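Local coordinates for phage terminase large subunit (Thermus phage P7426, PDB 7KS4), which probably acts as the ATP-driven motor that packs viral DNA into empty capsids and as the nuclease that cuts the genome, the ATPase domain being the part present here, at residues R107-V112 with E131-S136. Numbering follows the deposited sequence.
Sequences RLRLLV and EFRGKS. With SO4 (sulfate ion), chain C.
L110 and F132 form a hydrogen-bonded antiparallel pair, L110 N giving to F132 O at 2.8 Å and F132 N to L110 O at 2.9 Å. Their side chains leave on the same face, where apolar residues suit the buried setting: L110 packs on V101 of strand 99-104, F132 on A56 and L60 of helix 48-62. L108 joins this tight side: its O accepts from G134 N (3.0 Å), and its CD1 lies 4.0 Å from G134 CA, resting directly on a backbone without a side chain.

The opposite face carries charges, with R109, E131 and R133 partly exposed beside the buried L111. With CG anti to the backbone N (chi1 -161°) and an extended chain, R109 brings NE to E131 OE2 at 2.8 Å, nearly straight but from above the carboxylate plane. R133 NE reaches the same oxygen from the opposite face at 3.2 Å, and R109 CD sits over the centre of the R133 guanidinium. Alongside, L111 CD2 packs on E131 CG. On the solvent side, the exposed, poorly ordered R107 holds a sulfate, probably a crystallisation additive.

One carboxylate oxygen shared by two arginines probably offsets the repulsion of their like charges, with R109 NE 3.6 Å from R133 NH1, in this hairpin that continues the ATPase-domain sheet outward from strand 67-72.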
ATOM      1  N   ARG A 107     -19.562  -3.038   4.146  1.00 72.63           N
ATOM      2  CA  ARG A 107     -18.644  -4.097   4.542  1.00 68.70           C
ATOM      3  C   ARG A 107     -17.250  -3.937   3.941  1.00 61.92           C
ATOM      4  O   ARG A 107     -16.432  -4.856   4.065  1.00 60.17           O
ATOM      5  CB  ARG A 107     -19.218  -5.460   4.148  1.00 71.78           C
ATOM      6  CG  ARG A 107     -20.396  -5.892   4.998  1.00 78.82           C
ATOM      7  CD  ARG A 107     -20.877  -7.281   4.624  1.00 82.27           C
ATOM      8  NE  ARG A 107     -21.766  -7.261   3.466  1.00 84.12           N
ATOM      9  CZ  ARG A 107     -22.416  -8.326   3.005  1.00 87.03           C
ATOM     10  NH1 ARG A 107     -22.277  -9.505   3.601  1.00 89.37           N
ATOM     11  NH2 ARG A 107     -23.208  -8.213   1.948  1.00 87.47           N
ATOM     12  N   LEU A 108     -16.958  -2.798   3.320  1.00 55.74           N
ATOM     13  CA  LEU A 108     -15.676  -2.555   2.660  1.00 52.50           C
ATOM     14  C   LEU A 108     -15.243  -3.780   1.859  1.00 49.90           C
ATOM     15  O   LEU A 108     -14.160  -4.338   2.045  1.00 49.11           O
ATOM     16  CB  LEU A 108     -14.595  -2.163   3.668  1.00 51.59           C
ATOM     17  CG  LEU A 108     -14.797  -0.884   4.488  1.00 52.25           C
ATOM     18  CD1 LEU A 108     -13.575  -0.640   5.351  1.00 50.30           C
ATOM     19  CD2 LEU A 108     -15.080   0.327   3.601  1.00 50.91           C
ATOM     20  N   ARG A 109     -16.125  -4.199   0.954  1.00 47.27           N
ATOM     21  CA  ARG A 109     -15.895  -5.373   0.124  1.00 45.30           C
ATOM     22  C   ARG A 109     -16.120  -4.997  -1.334  1.00 43.69           C
ATOM     23  O   ARG A 109     -17.206  -4.535  -1.702  1.00 43.93           O
ATOM     24  CB  ARG A 109     -16.812  -6.527   0.531  1.00 50.59           C
ATOM     25  CG  ARG A 109     -16.336  -7.886   0.045  1.00 51.28           C
ATOM     26  CD  ARG A 109     -17.382  -8.958   0.282  1.00 56.54           C
ATOM     27  NE  ARG A 109     -16.919 -10.274  -0.144  1.00 57.80           N
ATOM     28  CZ  ARG A 109     -17.719 -11.297  -0.430  1.00 61.67           C
ATOM     29  NH1 ARG A 109     -19.038 -11.165  -0.347  1.00 64.07           N
ATOM     30  NH2 ARG A 109     -17.197 -12.456  -0.810  1.00 62.49           N
ATOM     31  N   LEU A 110     -15.094  -5.194  -2.153  1.00 38.36           N
ATOM     32  CA  LEU A 110     -15.138  -4.881  -3.572  1.00 37.66           C
ATOM     33  C   LEU A 110     -14.858  -6.154  -4.356  1.00 36.71           C
ATOM     34  O   LEU A 110     -13.870  -6.847  -4.092  1.00 35.72           O
ATOM     35  CB  LEU A 110     -14.117  -3.791  -3.909  1.00 34.11           C
ATOM     36  CG  LEU A 110     -14.000  -3.359  -5.370  1.00 32.48           C
ATOM     37  CD1 LEU A 110     -15.270  -2.694  -5.866  1.00 33.83           C
ATOM     38  CD2 LEU A 110     -12.794  -2.436  -5.534  1.00 30.85           C
ATOM     39  N   LEU A 111     -15.727  -6.459  -5.316  1.00 36.53           N
ATOM     40  CA  LEU A 111     -15.619  -7.655  -6.140  1.00 36.45           C
ATOM     41  C   LEU A 111     -15.518  -7.261  -7.607  1.00 34.49           C
ATOM     42  O   LEU A 111     -16.291  -6.425  -8.085  1.00 33.44           O
ATOM     43  CB  LEU A 111     -16.832  -8.572  -5.937  1.00 39.80           C
ATOM     44  CG  LEU A 111     -17.073  -9.054  -4.507  1.00 42.83           C
ATOM     45  CD1 LEU A 111     -18.339  -9.886  -4.450  1.00 46.32           C
ATOM     46  CD2 LEU A 111     -15.892  -9.851  -3.999  1.00 42.23           C
ATOM     47  N   VAL A 112     -14.580  -7.870  -8.322  1.00 34.09           N
ATOM     48  CA  VAL A 112     -14.478  -7.710  -9.767  1.00 34.31           C
ATOM     49  C   VAL A 112     -14.739  -9.080 -10.381  1.00 34.91           C
ATOM     50  O   VAL A 112     -13.873  -9.962 -10.355  1.00 34.89           O
ATOM     51  CB  VAL A 112     -13.119  -7.150 -10.202  1.00 32.59           C
ATOM     52  CG1 VAL A 112     -13.095  -6.957 -11.702  1.00 32.56           C
ATOM     53  CG2 VAL A 112     -12.827  -5.836  -9.486  1.00 32.36           C
ATOM     54  N   GLU A 131     -11.193 -10.084  -5.430  1.00 33.44           N
ATOM     55  CA  GLU A 131     -11.799  -9.538  -4.224  1.00 34.50           C
ATOM     56  C   GLU A 131     -10.806  -8.652  -3.484  1.00 35.73           C
ATOM     57  O   GLU A 131      -9.640  -9.024  -3.313  1.00 33.72           O
ATOM     58  CB  GLU A 131     -12.275 -10.655  -3.290  1.00 38.53           C
ATOM     59  CG  GLU A 131     -12.943 -10.144  -2.037  1.00 42.73           C
ATOM     60  CD  GLU A 131     -13.619 -11.247  -1.249  1.00 47.25           C
ATOM     61  OE1 GLU A 131     -13.552 -12.419  -1.675  1.00 49.02           O
ATOM     62  OE2 GLU A 131     -14.219 -10.939  -0.202  1.00 49.77           O
ATOM     63  N   PHE A 132     -11.280  -7.492  -3.035  1.00 37.25           N
ATOM     64  CA  PHE A 132     -10.467  -6.549  -2.277  1.00 37.52           C
ATOM     65  C   PHE A 132     -11.285  -6.043  -1.102  1.00 37.83           C
ATOM     66  O   PHE A 132     -12.415  -5.580  -1.288  1.00 39.84           O
ATOM     67  CB  PHE A 132     -10.017  -5.381  -3.160  1.00 35.79           C
ATOM     68  CG  PHE A 132      -9.087  -4.413  -2.481  1.00 34.41           C
ATOM     69  CD1 PHE A 132      -7.807  -4.799  -2.116  1.00 33.69           C
ATOM     70  CD2 PHE A 132      -9.478  -3.103  -2.246  1.00 33.94           C
ATOM     71  CE1 PHE A 132      -6.937  -3.905  -1.503  1.00 32.94           C
ATOM     72  CE2 PHE A 132      -8.615  -2.201  -1.637  1.00 32.91           C
ATOM     73  CZ  PHE A 132      -7.343  -2.602  -1.270  1.00 32.31           C
ATOM     74  N   ARG A 133     -10.720  -6.136   0.099  1.00 35.87           N
ATOM     75  CA  ARG A 133     -11.423  -5.741   1.310  1.00 36.75           C
ATOM     76  C   ARG A 133     -10.601  -4.747   2.107  1.00 34.86           C
ATOM     77  O   ARG A 133      -9.368  -4.788   2.104  1.00 34.29           O
ATOM     78  CB  ARG A 133     -11.727  -6.928   2.212  1.00 41.50           C
ATOM     79  CG  ARG A 133     -12.815  -7.837   1.706  1.00 45.52           C
ATOM     80  CD  ARG A 133     -13.795  -8.147   2.820  1.00 51.61           C
ATOM     81  NE  ARG A 133     -14.386  -9.465   2.662  1.00 55.48           N
ATOM     82  CZ  ARG A 133     -15.406  -9.913   3.382  1.00 58.52           C
ATOM     83  NH1 ARG A 133     -15.875 -11.129   3.167  1.00 61.80           N
ATOM     84  NH2 ARG A 133     -15.957  -9.138   4.308  1.00 59.52           N
ATOM     85  N   GLY A 134     -11.307  -3.860   2.800  1.00 35.65           N
ATOM     86  CA  GLY A 134     -10.694  -3.016   3.807  1.00 35.46           C
ATOM     87  C   GLY A 134     -10.825  -3.656   5.180  1.00 37.19           C
ATOM     88  O   GLY A 134     -11.850  -4.247   5.511  1.00 38.57           O
ATOM     89  N   LYS A 135      -9.759  -3.539   5.969  1.00 37.96           N
ATOM     90  CA  LYS A 135      -9.701  -4.131   7.297  1.00 41.18           C
ATOM     91  C   LYS A 135      -9.086  -3.133   8.267  1.00 40.93           C
ATOM     92  O   LYS A 135      -8.335  -2.236   7.875  1.00 38.40           O
ATOM     93  CB  LYS A 135      -8.890  -5.433   7.303  1.00 42.45           C
ATOM     94  CG  LYS A 135      -9.527  -6.574   6.520  1.00 43.15           C
ATOM     95  CD  LYS A 135     -10.832  -7.012   7.159  1.00 47.67           C
ATOM     96  CE  LYS A 135     -11.414  -8.221   6.465  1.00 49.75           C
ATOM     97  NZ  LYS A 135     -12.728  -8.595   7.058  1.00 52.73           N
ATOM     98  N   SER A 136      -9.410  -3.319   9.546  1.00 45.15           N
ATOM     99  CA  SER A 136      -9.004  -2.427  10.625  1.00 46.39           C
ATOM    100  C   SER A 136      -8.233  -3.205  11.682  1.00 46.84           C
ATOM    101  O   SER A 136      -8.671  -4.277  12.116  1.00 50.25           O
ATOM    102  CB  SER A 136     -10.220  -1.761  11.272  1.00 49.85           C
ATOM    103  OG  SER A 136      -9.894  -1.260  12.558  1.00 53.67           O
TER
HETATM  104  S   SO4 C 302     -23.427  -3.838   2.381  0.99 91.12           S
HETATM  105  O1  SO4 C 302     -24.133  -3.547   3.626  0.99 90.45           O
HETATM  106  O2  SO4 C 302     -24.380  -3.855   1.274  0.99 90.55           O
HETATM  107  O3  SO4 C 302     -22.424  -2.803   2.138  0.99 90.75           O
HETATM  108  O4  SO4 C 302     -22.794  -5.149   2.495  0.99 90.63           O
HETATM  109  O   HOH W   1     -13.903  -5.857   4.777  1.00 41.37           O